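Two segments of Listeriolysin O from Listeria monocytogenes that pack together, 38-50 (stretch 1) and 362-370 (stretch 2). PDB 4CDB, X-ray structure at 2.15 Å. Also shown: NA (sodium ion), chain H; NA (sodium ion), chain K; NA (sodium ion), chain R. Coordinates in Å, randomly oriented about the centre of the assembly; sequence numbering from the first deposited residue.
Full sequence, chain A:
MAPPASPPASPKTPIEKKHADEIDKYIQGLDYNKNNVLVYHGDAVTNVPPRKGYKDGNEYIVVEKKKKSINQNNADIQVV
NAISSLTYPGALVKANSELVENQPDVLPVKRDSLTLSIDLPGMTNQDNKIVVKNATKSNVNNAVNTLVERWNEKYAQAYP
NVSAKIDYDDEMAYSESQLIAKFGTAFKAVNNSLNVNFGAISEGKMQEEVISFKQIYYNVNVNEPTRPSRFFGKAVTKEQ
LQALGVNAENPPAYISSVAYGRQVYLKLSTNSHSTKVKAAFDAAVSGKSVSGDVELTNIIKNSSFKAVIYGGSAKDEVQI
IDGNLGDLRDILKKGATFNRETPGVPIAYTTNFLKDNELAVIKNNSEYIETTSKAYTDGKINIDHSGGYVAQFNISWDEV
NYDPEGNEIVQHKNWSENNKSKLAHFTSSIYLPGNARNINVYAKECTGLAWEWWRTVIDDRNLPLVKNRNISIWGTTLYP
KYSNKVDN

Stretch 1 (38-50) LVYHGDAVTNVPP
Stretch 2, residues 362-370: IKNNSEYIE

The contact is a short parallel β-ladder that frays into a loop, where one glutamate side chain and a small apolar cluster continue the work of the backbone. The strand at 39-41 runs alongside strand 362-370 with an angle of 9° between their directions and an axial approach of 4.7 Å. Val39 pairs with Lys363 (CA to CA 4.6 Å), Tyr40 with Asn364 (CA to CA 4.8 Å) and His41 with Asn365 (CA to CA 5.5 Å), all with extended backbones; Val39 has phi/psi -134/145 and Asn365 -147/133.

The ladder has the alternating pattern of parallel strands. Lys363 N donates to Leu38 O (2.8 Å), Tyr40 N to Lys363 O (2.8 Å), Asn365 N to Tyr40 O (3.1 Å) and Gly42 N to Asn365 O (2.7 Å). The carbonyl Lys363 O also receives a CA-H contact from Val39 CA at 3.2 Å.

Side chains alternate between the faces. Val39 (chi1 m) and His41 (m) share one face with Lys363 and Asn365. Lys363 lays its aliphatic base beside the valine, CB to Val39 CG1 3.9 Å, while its end leads away. Asn365, in p with chi2 113°, brings ND2 to the edge of the His41 ring and donates to ND1 at 3.0 Å. On the other face, Tyr40 (t, chi2 71°) lies beside Asn364 (m), its bulk covering the neighbouring strand while its OH is hydrogen-bonded elsewhere in the structure. Asn364 OD1 is 3.3 Å from Tyr40 CB and binds a sodium ion at 2.4 Å, a good use for a buried amide oxygen. Beside these pairs, Leu38 and Ile362 are both m,t and buried, and Leu38 CB lies 4.3 Å from Ile362 CG1.

At Gly42 (phi/psi -78/-162) the backbones close to 4.0 Å between its CA and Ser366 CA. An ideal CB on Gly42 would lie 2.3 Å from Ser366 CB and 3.0 Å from Asn365 O, so the absence of a side chain permits this approach. Asp43 O then accepts from Glu367 N (3.1 Å), and a water donates to both Asp43 OD2 (2.9 Å) and Glu367 O (2.8 Å).

Glu367 points toward the loop. With chi1 m and chi2 t it extends so that OE1 accepts from Val45 N (2.9 Å), a carboxylate serving in place of a strand carbonyl. Val45, chi1 t, also points toward its partner strand, packing CG2 against Glu367 CB (3.7 Å) and CG1 against Ile369 CG1 (3.9 Å). Ile369 (m,t) reaches on with CD1 to Pro49 CD (3.9 Å). Altogether 747 Å² is buried between the stretches.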

# COMPACT_ATOMS: atom_id res chain seq x y z
N LEU A 38 1.23 -19.08 13.92
CA LEU A 38 0.54 -18.40 12.83
C LEU A 38 1.53 -17.71 11.90
O LEU A 38 2.11 -16.68 12.24
CB LEU A 38 -0.46 -17.37 13.38
CG LEU A 38 -1.54 -17.92 14.31
CD1 LEU A 38 -2.34 -16.78 14.91
CD2 LEU A 38 -2.45 -18.87 13.57
N VAL A 39 1.73 -18.30 10.72
CA VAL A 39 2.70 -17.78 9.77
C VAL A 39 2.16 -17.71 8.34
O VAL A 39 1.38 -18.55 7.91
CB VAL A 39 3.99 -18.63 9.75
CG1 VAL A 39 4.78 -18.43 11.03
CG2 VAL A 39 3.65 -20.10 9.56
N TYR A 40 2.59 -16.68 7.61
CA TYR A 40 2.36 -16.61 6.17
C TYR A 40 3.69 -16.57 5.43
O TYR A 40 4.43 -15.59 5.51
CB TYR A 40 1.51 -15.39 5.79
CG TYR A 40 1.50 -15.14 4.30
CD1 TYR A 40 0.80 -15.99 3.44
CD2 TYR A 40 2.18 -14.07 3.75
CE1 TYR A 40 0.79 -15.77 2.08
CE2 TYR A 40 2.18 -13.84 2.38
CZ TYR A 40 1.48 -14.70 1.55
OH TYR A 40 1.47 -14.47 0.19
N HIS A 41 3.99 -17.64 4.70
CA HIS A 41 5.21 -17.70 3.90
C HIS A 41 4.91 -17.27 2.47
O HIS A 41 4.27 -18.01 1.71
CB HIS A 41 5.81 -19.10 3.94
CG HIS A 41 6.21 -19.55 5.31
ND1 HIS A 41 7.18 -18.89 6.05
CD2 HIS A 41 5.79 -20.58 6.07
CE1 HIS A 41 7.32 -19.51 7.21
NE2 HIS A 41 6.49 -20.53 7.25
N GLY A 42 5.36 -16.08 2.10
CA GLY A 42 5.08 -15.52 0.79
C GLY A 42 5.94 -16.10 -0.33
O GLY A 42 6.54 -17.16 -0.17
N ASP A 43 5.99 -15.39 -1.45
CA ASP A 43 6.76 -15.83 -2.60
C ASP A 43 8.25 -15.87 -2.30
O ASP A 43 8.75 -15.12 -1.46
CB ASP A 43 6.53 -14.92 -3.81
CG ASP A 43 5.11 -15.00 -4.34
OD1 ASP A 43 4.41 -15.99 -4.03
OD2 ASP A 43 4.71 -14.08 -5.09
N ALA A 44 8.96 -16.75 -3.00
CA ALA A 44 10.42 -16.76 -2.97
C ALA A 44 10.93 -16.29 -4.32
O ALA A 44 10.65 -16.92 -5.34
CB ALA A 44 10.92 -18.16 -2.67
N VAL A 45 11.66 -15.18 -4.34
CA VAL A 45 12.22 -14.67 -5.60
C VAL A 45 13.50 -15.42 -5.95
O VAL A 45 14.53 -15.25 -5.30
CB VAL A 45 12.51 -13.17 -5.53
CG1 VAL A 45 13.21 -12.70 -6.80
CG2 VAL A 45 11.23 -12.39 -5.31
N THR A 46 13.43 -16.24 -7.00
CA THR A 46 14.56 -17.06 -7.42
C THR A 46 15.62 -16.24 -8.15
O THR A 46 16.82 -16.47 -7.99
CB THR A 46 14.12 -18.21 -8.33
OG1 THR A 46 13.48 -17.68 -9.50
CG2 THR A 46 13.14 -19.13 -7.61
N ASN A 47 15.18 -15.28 -8.95
CA ASN A 47 16.09 -14.46 -9.74
C ASN A 47 15.48 -13.12 -10.11
O ASN A 47 14.26 -12.95 -10.09
CB ASN A 47 16.50 -15.22 -11.01
CG ASN A 47 15.38 -15.31 -12.03
OD1 ASN A 47 15.32 -14.54 -12.98
ND2 ASN A 47 14.48 -16.26 -11.82
N VAL A 48 16.33 -12.16 -10.46
CA VAL A 48 15.87 -10.84 -10.87
C VAL A 48 16.29 -10.53 -12.31
O VAL A 48 17.48 -10.54 -12.62
CB VAL A 48 16.42 -9.74 -9.94
CG1 VAL A 48 16.06 -8.36 -10.47
CG2 VAL A 48 15.90 -9.94 -8.52
N PRO A 49 15.31 -10.25 -13.18
CA PRO A 49 15.58 -9.94 -14.59
C PRO A 49 16.48 -8.71 -14.72
O PRO A 49 16.32 -7.75 -13.97
CB PRO A 49 14.19 -9.64 -15.15
CG PRO A 49 13.24 -10.36 -14.24
CD PRO A 49 13.87 -10.25 -12.88
N PRO A 50 17.42 -8.75 -15.68
CA PRO A 50 18.40 -7.67 -15.85
C PRO A 50 17.76 -6.35 -16.25
O PRO A 50 16.65 -6.33 -16.79
CB PRO A 50 19.29 -8.20 -16.98
CG PRO A 50 18.44 -9.17 -17.72
CD PRO A 50 17.58 -9.82 -16.68
N ILE A 362 0.39 -12.90 13.91
CA ILE A 362 0.67 -13.48 12.60
C ILE A 362 2.03 -13.04 12.09
O ILE A 362 2.30 -11.85 11.92
CB ILE A 362 -0.41 -13.10 11.57
CG1 ILE A 362 -1.79 -13.56 12.04
CG2 ILE A 362 -0.09 -13.70 10.22
CD1 ILE A 362 -2.88 -13.39 10.98
N LYS A 363 2.90 -14.01 11.84
CA LYS A 363 4.24 -13.73 11.32
C LYS A 363 4.28 -13.82 9.80
O LYS A 363 4.10 -14.90 9.23
CB LYS A 363 5.26 -14.68 11.95
CG LYS A 363 6.68 -14.49 11.44
CD LYS A 363 7.69 -15.14 12.38
CE LYS A 363 7.61 -14.52 13.76
NZ LYS A 363 8.58 -15.15 14.72
N ASN A 364 4.50 -12.69 9.14
CA ASN A 364 4.54 -12.66 7.68
C ASN A 364 5.95 -12.45 7.13
O ASN A 364 6.73 -11.67 7.68
CB ASN A 364 3.64 -11.55 7.14
CG ASN A 364 2.20 -11.69 7.60
OD1 ASN A 364 1.38 -12.29 6.92
ND2 ASN A 364 1.90 -11.12 8.76
N ASN A 365 6.26 -13.16 6.06
CA ASN A 365 7.48 -12.90 5.30
C ASN A 365 7.26 -13.19 3.82
O ASN A 365 6.69 -14.21 3.45
CB ASN A 365 8.66 -13.72 5.84
CG ASN A 365 8.61 -15.17 5.41
OD1 ASN A 365 9.46 -15.63 4.65
ND2 ASN A 365 7.62 -15.90 5.91
N SER A 366 7.69 -12.26 2.97
CA SER A 366 7.49 -12.39 1.53
C SER A 366 8.57 -11.66 0.75
O SER A 366 8.97 -10.56 1.11
CB SER A 366 6.11 -11.86 1.14
OG SER A 366 5.93 -11.92 -0.27
N GLU A 367 9.03 -12.29 -0.33
CA GLU A 367 9.97 -11.65 -1.23
C GLU A 367 9.24 -11.24 -2.50
O GLU A 367 8.32 -11.92 -2.94
CB GLU A 367 11.12 -12.60 -1.58
CG GLU A 367 11.97 -13.02 -0.39
CD GLU A 367 13.05 -14.01 -0.78
OE1 GLU A 367 13.05 -14.48 -1.93
OE2 GLU A 367 13.90 -14.32 0.08
N TYR A 368 9.64 -10.11 -3.07
CA TYR A 368 9.01 -9.61 -4.29
C TYR A 368 9.98 -8.80 -5.15
O TYR A 368 11.01 -8.33 -4.67
CB TYR A 368 7.77 -8.78 -3.95
CG TYR A 368 8.05 -7.50 -3.19
CD1 TYR A 368 8.15 -7.50 -1.80
CD2 TYR A 368 8.20 -6.29 -3.86
CE1 TYR A 368 8.40 -6.33 -1.10
CE2 TYR A 368 8.45 -5.12 -3.17
CZ TYR A 368 8.55 -5.14 -1.79
OH TYR A 368 8.80 -3.97 -1.11
N ILE A 369 9.64 -8.66 -6.42
CA ILE A 369 10.45 -7.87 -7.34
C ILE A 369 9.88 -6.47 -7.47
O ILE A 369 8.76 -6.28 -7.93
CB ILE A 369 10.52 -8.52 -8.73
CG1 ILE A 369 11.21 -9.89 -8.65
CG2 ILE A 369 11.26 -7.62 -9.70
CD1 ILE A 369 11.25 -10.64 -9.96
N GLU A 370 10.65 -5.48 -7.04
CA GLU A 370 10.25 -4.09 -7.18
C GLU A 370 10.69 -3.56 -8.55
O GLU A 370 11.88 -3.54 -8.85
CB GLU A 370 10.86 -3.23 -6.08
CG GLU A 370 10.47 -1.76 -6.15
CD GLU A 370 11.26 -0.90 -5.19
OE1 GLU A 370 12.50 -0.86 -5.30
OE2 GLU A 370 10.64 -0.25 -4.32
NA NA H . -0.91 -12.04 6.10
NA NA K . 6.60 -3.33 0.47
NA NA R . 2.34 -12.92 -5.65
O HOH W 1 6.30 -11.62 -4.88
O HOH W 2 -1.10 -10.67 8.74
O HOH W 3 -3.45 -12.87 7.11